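Local coordinates for heme oxygenase (mycobilin-producing) (Mycobacterium tuberculosis, PDB 3HX9) that degrades haem oxidatively to mycobilin with release of iron, working as a homodimer whose active site can hold two haems, at the interface of chains A and B. Numbering follows the deposited sequence. Chains: chain A/B, Protein Rv3592.

Contact 1: the interface of chains A and B. Residues chain A 23, 27, 39-42; chain B 4, 93-98.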
loop_
_atom_site.group_PDB
_atom_site.type_symbol
_atom_site.label_atom_id
_atom_site.label_comp_id
_atom_site.label_asym_id
_atom_site.label_seq_id
_atom_site.Cartn_x
_atom_site.Cartn_y
_atom_site.Cartn_z
ATOM N N PHE A 23 16.206 6.170 5.290
ATOM C CA PHE A 23 14.822 6.297 5.753
ATOM C C PHE A 23 14.690 6.015 7.249
ATOM O O PHE A 23 13.929 6.696 7.934
ATOM C CB PHE A 23 13.872 5.364 4.977
ATOM C CG PHE A 23 13.333 5.974 3.730
ATOM C CD1 PHE A 23 12.034 6.505 3.706
ATOM C CD2 PHE A 23 14.102 6.045 2.577
ATOM C CE1 PHE A 23 11.527 7.118 2.566
ATOM C CE2 PHE A 23 13.582 6.629 1.416
ATOM C CZ PHE A 23 12.287 7.169 1.426
ATOM N N ALA A 27 13.155 8.547 9.997
ATOM C CA ALA A 27 11.829 7.892 10.053
ATOM C C ALA A 27 10.786 8.772 10.708
ATOM O O ALA A 27 9.583 8.688 10.423
ATOM C CB ALA A 27 11.915 6.563 10.718
ATOM N N PHE A 39 3.492 6.233 8.129
ATOM C CA PHE A 39 3.990 5.694 6.852
ATOM C C PHE A 39 4.726 4.418 7.021
ATOM O O PHE A 39 5.193 4.070 8.106
ATOM C CB PHE A 39 4.793 6.739 6.057
ATOM C CG PHE A 39 6.255 6.769 6.313
ATOM C CD1 PHE A 39 7.169 6.151 5.393
ATOM C CD2 PHE A 39 6.763 7.427 7.436
ATOM C CE1 PHE A 39 8.505 6.213 5.603
ATOM C CE2 PHE A 39 8.148 7.525 7.623
ATOM C CZ PHE A 39 9.003 6.904 6.717
ATOM N N GLN A 40 4.837 3.708 5.894
ATOM C CA GLN A 40 5.668 2.538 5.895
ATOM C C GLN A 40 6.610 2.652 4.753
ATOM O O GLN A 40 6.225 3.154 3.679
ATOM C CB GLN A 40 4.857 1.239 5.660
ATOM C CG GLN A 40 3.839 0.960 6.809
ATOM C CD GLN A 40 2.591 1.816 6.712
ATOM O OE1 GLN A 40 1.999 1.955 5.604
ATOM N NE2 GLN A 40 2.138 2.386 7.856
ATOM N N LEU A 41 7.787 2.089 4.935
ATOM C CA LEU A 41 8.706 1.859 3.757
ATOM C C LEU A 41 8.607 0.355 3.440
ATOM O O LEU A 41 8.845 -0.484 4.297
ATOM C CB LEU A 41 10.161 2.214 4.093
ATOM C CG LEU A 41 11.191 1.918 2.984
ATOM C CD1 LEU A 41 10.919 2.895 1.811
ATOM C CD2 LEU A 41 12.575 2.208 3.516
ATOM N N LEU A 42 8.226 0.055 2.203
ATOM C CA LEU A 42 8.071 -1.313 1.729
ATOM C C LEU A 42 9.201 -1.644 0.742
ATOM O O LEU A 42 9.354 -1.035 -0.346
ATOM C CB LEU A 42 6.712 -1.442 1.016
ATOM C CG LEU A 42 5.513 -1.007 1.920
ATOM C CD1 LEU A 42 4.226 -1.484 1.163
ATOM C CD2 LEU A 42 5.581 -1.787 3.279
ATOM N N VAL B 4 3.675 -7.167 3.063
ATOM C CA VAL B 4 2.462 -6.564 2.427
ATOM C C VAL B 4 2.337 -7.257 1.112
ATOM O O VAL B 4 3.337 -7.392 0.379
ATOM C CB VAL B 4 2.684 -5.038 2.207
ATOM C CG1 VAL B 4 1.616 -4.463 1.297
ATOM C CG2 VAL B 4 2.588 -4.337 3.552
ATOM N N GLU B 93 8.287 -6.471 1.683
ATOM C CA GLU B 93 8.609 -6.651 3.100
ATOM C C GLU B 93 8.583 -5.307 3.791
ATOM O O GLU B 93 9.039 -4.302 3.273
ATOM C CB GLU B 93 10.011 -7.280 3.256
ATOM C CG GLU B 93 10.075 -8.779 2.869
ATOM C CD GLU B 93 11.498 -9.348 2.716
ATOM O OE1 GLU B 93 12.478 -8.568 2.694
ATOM O OE2 GLU B 93 11.607 -10.596 2.534
ATOM N N VAL B 94 8.057 -5.243 5.001
ATOM C CA VAL B 94 7.974 -3.973 5.655
ATOM C C VAL B 94 9.333 -3.643 6.328
ATOM O O VAL B 94 9.818 -4.412 7.186
ATOM C CB VAL B 94 6.849 -3.980 6.726
ATOM C CG1 VAL B 94 6.851 -2.610 7.478
ATOM C CG2 VAL B 94 5.495 -4.256 6.117
ATOM N N VAL B 95 9.941 -2.510 5.956
ATOM C CA VAL B 95 11.250 -2.115 6.498
ATOM C C VAL B 95 11.026 -1.332 7.765
ATOM O O VAL B 95 11.786 -1.497 8.754
ATOM C CB VAL B 95 12.037 -1.240 5.468
ATOM C CG1 VAL B 95 13.395 -0.815 6.067
ATOM C CG2 VAL B 95 12.299 -2.040 4.196
ATOM N N LEU B 96 10.051 -0.427 7.736
ATOM C CA LEU B 96 9.685 0.419 8.852
ATOM C C LEU B 96 8.209 0.783 8.795
ATOM O O LEU B 96 7.592 0.826 7.719
ATOM C CB LEU B 96 10.511 1.680 8.889
ATOM C CG LEU B 96 10.191 2.767 7.893
ATOM C CD1 LEU B 96 9.103 3.686 8.448
ATOM C CD2 LEU B 96 11.493 3.531 7.620
ATOM N N ASP B 97 7.629 1.041 9.964
ATOM C CA ASP B 97 6.201 1.382 9.991
ATOM C C ASP B 97 6.091 2.301 11.171
ATOM O O ASP B 97 6.176 1.831 12.321
ATOM C CB ASP B 97 5.352 0.103 10.242
ATOM C CG ASP B 97 3.885 0.390 10.372
ATOM O OD1 ASP B 97 3.470 1.597 10.382
ATOM O OD2 ASP B 97 3.122 -0.634 10.496
ATOM N N VAL B 98 5.965 3.600 10.907
ATOM C CA VAL B 98 5.775 4.565 12.004
ATOM C C VAL B 98 4.363 5.079 12.003
ATOM O O VAL B 98 3.698 5.272 10.956
ATOM C CB VAL B 98 6.750 5.781 11.973
ATOM C CG1 VAL B 98 8.173 5.335 12.130
ATOM C CG2 VAL B 98 6.585 6.563 10.698
#
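B:Leu96 fills the middle of this antiparallel strand pairing, part of the beta-barrel dimer of an antibiotic biosynthesis monooxygenase (ABM) family protein. Its CG takes the crowded position between backbone N and carbonyl carbon (chi1 75°); this puts CG into the interface, where the two methyls part toward different targets. CD1 sits over one face of the A:Phe39 ring, offset toward the rim and 4.0 Å from the centroid, a CH-pi contact. CD2 reaches toward CB of A:Phe23 in helix 16-25. B:Val98 runs alongside A:Phe39, its CG2 3.4 Å from ring atom CD2, so B:Leu96 and B:Val98, alternate residues of strand 96-98, both hold the ring. Further along, A:Leu41, with CG anti to the backbone N, lies beside B:Val95. A:Leu42 sends CD2 alongside B:Val94, 3.8 Å from its CG2, and crosses B:Val4 at about a right angle.

Main-chain bonds frame this core. A:Phe39 and B:Val98 exchange a pair, B:Val98 N giving to A:Phe39 O at 2.9 Å, nearly along the C=O axis. B:Val95 N meets A:Leu41 O at 2.8 Å with similar alignment, whereas A:Leu41 N approaches B:Leu96 O from above the carbonyl plane. At the rim A:Gln40, bent at chi2, lies alongside B:Asp97. Its amide NE2 donates to carboxylate OD1 at 3.0 Å. The bond is straight at the hydrogen (168°) but comes from above the carboxylate plane. The two flat groups stand 84° apart.

Contact 2: the interface of chains A and B. Residues chain A 42-48, 50, 52; chain B 6, 52, 89-92.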
loop_
_atom_site.group_PDB
_atom_site.type_symbol
_atom_site.label_atom_id
_atom_site.label_comp_id
_atom_site.label_asym_id
_atom_site.label_seq_id
_atom_site.Cartn_x
_atom_site.Cartn_y
_atom_site.Cartn_z
ATOM N N LEU A 42 8.226 0.055 2.203
ATOM C CA LEU A 42 8.071 -1.313 1.729
ATOM C C LEU A 42 9.201 -1.644 0.742
ATOM O O LEU A 42 9.354 -1.035 -0.346
ATOM C CB LEU A 42 6.712 -1.442 1.016
ATOM C CG LEU A 42 5.513 -1.007 1.920
ATOM C CD1 LEU A 42 4.226 -1.484 1.163
ATOM C CD2 LEU A 42 5.581 -1.787 3.279
ATOM N N ARG A 43 9.930 -2.687 1.103
ATOM C CA ARG A 43 10.995 -3.219 0.238
ATOM C C ARG A 43 10.423 -4.253 -0.762
ATOM O O ARG A 43 9.758 -5.169 -0.368
ATOM C CB ARG A 43 12.068 -3.857 1.142
ATOM C CG ARG A 43 13.229 -4.457 0.317
ATOM C CD ARG A 43 14.478 -4.525 1.267
ATOM N NE ARG A 43 14.130 -5.536 2.150
ATOM C CZ ARG A 43 14.256 -5.647 3.476
ATOM N NH1 ARG A 43 14.922 -4.859 4.304
ATOM N NH2 ARG A 43 13.693 -6.742 3.978
ATOM N N PRO A 44 10.674 -4.094 -2.065
ATOM C CA PRO A 44 10.045 -4.980 -3.046
ATOM C C PRO A 44 10.650 -6.388 -3.006
ATOM O O PRO A 44 11.888 -6.547 -2.829
ATOM C CB PRO A 44 10.359 -4.304 -4.382
ATOM C CG PRO A 44 11.565 -3.492 -4.149
ATOM C CD PRO A 44 11.533 -3.042 -2.684
ATOM N N VAL A 45 9.802 -7.398 -3.054
ATOM C CA VAL A 45 10.247 -8.781 -3.110
ATOM C C VAL A 45 9.886 -9.492 -4.403
ATOM O O VAL A 45 10.702 -10.343 -4.897
ATOM C CB VAL A 45 9.640 -9.494 -1.855
ATOM C CG1 VAL A 45 9.624 -11.039 -1.987
ATOM C CG2 VAL A 45 10.466 -8.947 -0.654
ATOM N N LYS A 46 8.692 -9.246 -4.927
ATOM C CA LYS A 46 8.203 -9.900 -6.150
ATOM C C LYS A 46 7.138 -9.065 -6.772
ATOM O O LYS A 46 6.374 -8.444 -6.073
ATOM C CB LYS A 46 7.613 -11.274 -5.884
ATOM C CG LYS A 46 7.599 -12.204 -7.118
ATOM C CD LYS A 46 7.111 -13.619 -6.749
ATOM C CE LYS A 46 7.990 -14.274 -5.682
ATOM N NZ LYS A 46 9.354 -14.604 -6.191
ATOM N N GLY A 47 7.170 -8.960 -8.106
ATOM C CA GLY A 47 6.088 -8.327 -8.855
ATOM C C GLY A 47 6.262 -6.837 -9.034
ATOM O O GLY A 47 5.601 -6.237 -9.857
ATOM N N GLU A 48 7.199 -6.239 -8.294
ATOM C CA GLU A 48 7.478 -4.780 -8.332
ATOM C C GLU A 48 8.983 -4.635 -8.094
ATOM O O GLU A 48 9.581 -5.460 -7.370
ATOM C CB GLU A 48 6.633 -4.115 -7.203
ATOM C CG GLU A 48 6.420 -2.600 -7.101
ATOM C CD GLU A 48 6.364 -1.798 -8.387
ATOM O OE1 GLU A 48 5.326 -1.581 -9.029
ATOM O OE2 GLU A 48 7.416 -1.332 -8.674
ATOM N N ARG A 50 10.194 -1.376 -7.485
ATOM C CA ARG A 50 10.301 -0.077 -6.783
ATOM C C ARG A 50 10.042 -0.295 -5.294
ATOM O O ARG A 50 9.293 -1.201 -4.938
ATOM C CB ARG A 50 9.270 0.924 -7.293
ATOM C CG ARG A 50 9.455 1.147 -8.800
ATOM C CD ARG A 50 8.411 2.111 -9.353
ATOM N NE ARG A 50 7.140 1.426 -9.403
ATOM C CZ ARG A 50 6.032 1.994 -9.857
ATOM N NH1 ARG A 50 6.061 3.283 -10.280
ATOM N NH2 ARG A 50 4.898 1.269 -9.886
ATOM N N PHE A 52 8.065 1.099 -2.122
ATOM C CA PHE A 52 6.830 1.914 -1.955
ATOM C C PHE A 52 6.913 2.606 -0.626
ATOM O O PHE A 52 7.097 1.936 0.389
ATOM C CB PHE A 52 5.550 1.039 -1.923
ATOM C CG PHE A 52 4.982 0.675 -3.266
ATOM C CD1 PHE A 52 5.734 0.855 -4.439
ATOM C CD2 PHE A 52 3.703 0.150 -3.371
ATOM C CE1 PHE A 52 5.191 0.519 -5.670
ATOM C CE2 PHE A 52 3.143 -0.203 -4.601
ATOM C CZ PHE A 52 3.953 -0.041 -5.761
ATOM N N ILE B 6 -0.042 -6.921 -2.247
ATOM C CA ILE B 6 -1.061 -6.009 -2.779
ATOM C C ILE B 6 -1.569 -6.706 -4.050
ATOM O O ILE B 6 -0.711 -7.045 -4.906
ATOM C CB ILE B 6 -0.394 -4.688 -3.207
ATOM C CG1 ILE B 6 0.258 -4.018 -2.000
ATOM C CG2 ILE B 6 -1.457 -3.709 -3.927
ATOM C CD1 ILE B 6 0.756 -2.590 -2.247
ATOM N N PHE B 52 -5.995 -0.902 -5.497
ATOM C CA PHE B 52 -4.978 -1.717 -4.768
ATOM C C PHE B 52 -5.664 -2.360 -3.572
ATOM O O PHE B 52 -6.263 -1.663 -2.763
ATOM C CB PHE B 52 -3.874 -0.810 -4.193
ATOM C CG PHE B 52 -2.747 -0.500 -5.125
ATOM C CD1 PHE B 52 -2.858 -0.712 -6.534
ATOM C CD2 PHE B 52 -1.543 -0.010 -4.631
ATOM C CE1 PHE B 52 -1.792 -0.413 -7.373
ATOM C CE2 PHE B 52 -0.470 0.308 -5.465
ATOM C CZ PHE B 52 -0.634 0.127 -6.867
ATOM N N LEU B 89 0.001 -9.298 -8.542
ATOM C CA LEU B 89 0.340 -9.405 -7.089
ATOM C C LEU B 89 1.669 -8.716 -6.904
ATOM O O LEU B 89 2.726 -9.130 -7.514
ATOM C CB LEU B 89 0.470 -10.915 -6.751
ATOM C CG LEU B 89 0.899 -11.227 -5.302
ATOM C CD1 LEU B 89 0.016 -10.494 -4.312
ATOM C CD2 LEU B 89 0.837 -12.780 -5.097
ATOM N N LEU B 90 1.707 -7.689 -6.030
ATOM C CA LEU B 90 2.915 -6.934 -5.760
ATOM C C LEU B 90 3.290 -7.313 -4.329
ATOM O O LEU B 90 2.436 -7.219 -3.432
ATOM C CB LEU B 90 2.686 -5.387 -5.867
ATOM C CG LEU B 90 1.787 -5.005 -7.039
ATOM C CD1 LEU B 90 1.503 -3.467 -7.005
ATOM C CD2 LEU B 90 2.480 -5.429 -8.382
ATOM N N GLU B 91 4.528 -7.781 -4.148
ATOM C CA GLU B 91 4.876 -8.315 -2.822
ATOM C C GLU B 91 6.034 -7.605 -2.192
ATOM O O GLU B 91 7.081 -7.366 -2.836
ATOM C CB GLU B 91 5.248 -9.816 -2.926
ATOM C CG GLU B 91 4.227 -10.615 -3.749
ATOM C CD GLU B 91 4.517 -12.122 -3.710
ATOM O OE1 GLU B 91 4.848 -12.709 -2.638
ATOM O OE2 GLU B 91 4.359 -12.730 -4.786
ATOM N N PHE B 92 5.890 -7.302 -0.899
ATOM C CA PHE B 92 6.879 -6.466 -0.268
ATOM C C PHE B 92 7.168 -6.943 1.149
ATOM O O PHE B 92 6.368 -7.638 1.725
ATOM C CB PHE B 92 6.382 -5.011 -0.070
ATOM C CG PHE B 92 6.009 -4.299 -1.339
ATOM C CD1 PHE B 92 6.959 -3.505 -1.987
ATOM C CD2 PHE B 92 4.718 -4.406 -1.864
ATOM C CE1 PHE B 92 6.624 -2.784 -3.175
ATOM C CE2 PHE B 92 4.392 -3.688 -3.080
ATOM C CZ PHE B 92 5.344 -2.902 -3.705
#
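B:Phe92 is the apolar centre here, a strand 87-94 residue that pushes its ring tip-first into chain A. With CG anti to the carbonyl carbon (chi1 -60°), the side chain crosses A:Phe52 at about a right angle. Its para carbon CZ stands over the centre of the A:Phe52 ring, 3.5 Å from CD2, so an aromatic tip meets an aromatic face. The base of the same side chain is packed by A:Leu42, whose CB lies against B:Phe92 CB and CD1, and by A:Pro44 through its CA. On another side the CG methylene of A:Glu48 comes to 3.6 Å from B:Phe92 CZ, and the backbone oxygen of A:Arg50 lies at the ring's edge, in its plane. Beyond this cluster A:Phe52 meets its own copy, B:Phe52, tip to tip through their CE2 atoms at 3.7 Å.

A:Glu48 is held in place from within its own chain. A:Arg50 grips the carboxylate side-on, NH2 bonding to OE1 while NE lies 2.9 Å from OE2, and the backbone N of A:Arg50 reaches OE2 on its anti lone pair. This second-shell clamp probably helps to fix the methylene that packs on B:Phe92.

Strand pairing forms the outer part. B:Glu91 O accepts from two consecutive amides, A:Val45 N at 2.7 Å and, from above the carbonyl plane, A:Lys46 N at 3.2 Å. B:Glu91 N returns a bond to A:Lys46 O at 2.7 Å. The side chains of A:Lys46 and B:Glu91 run side by side, but NZ and OE2 remain 5.5 Å apart, so any charge attraction is probably modest. By inserting an aromatic plug beside this strand pairing, the site helps hold the two subunits of the homodimer together.

Contact 1 and contact 2 are neighbouring stretches of one antiparallel strand pairing, with the centres of their C-alpha atoms about 12 Å apart. Strand 36-46 of chain A runs through both, and strand 87-94 of chain B contributes to both before the short strand that follows it continues through contact 1. A:Leu42 belongs to each, joining their apolar layers. Contact 1 extends to helix 16-25, while contact 2 reaches the meeting of the two copies of Phe52. Because the interface is two-fold symmetric, both contacts recur with the chains exchanged, giving the homodimer two equivalent strand seams; the Phe52 pair is shared by contact 2 and its twin.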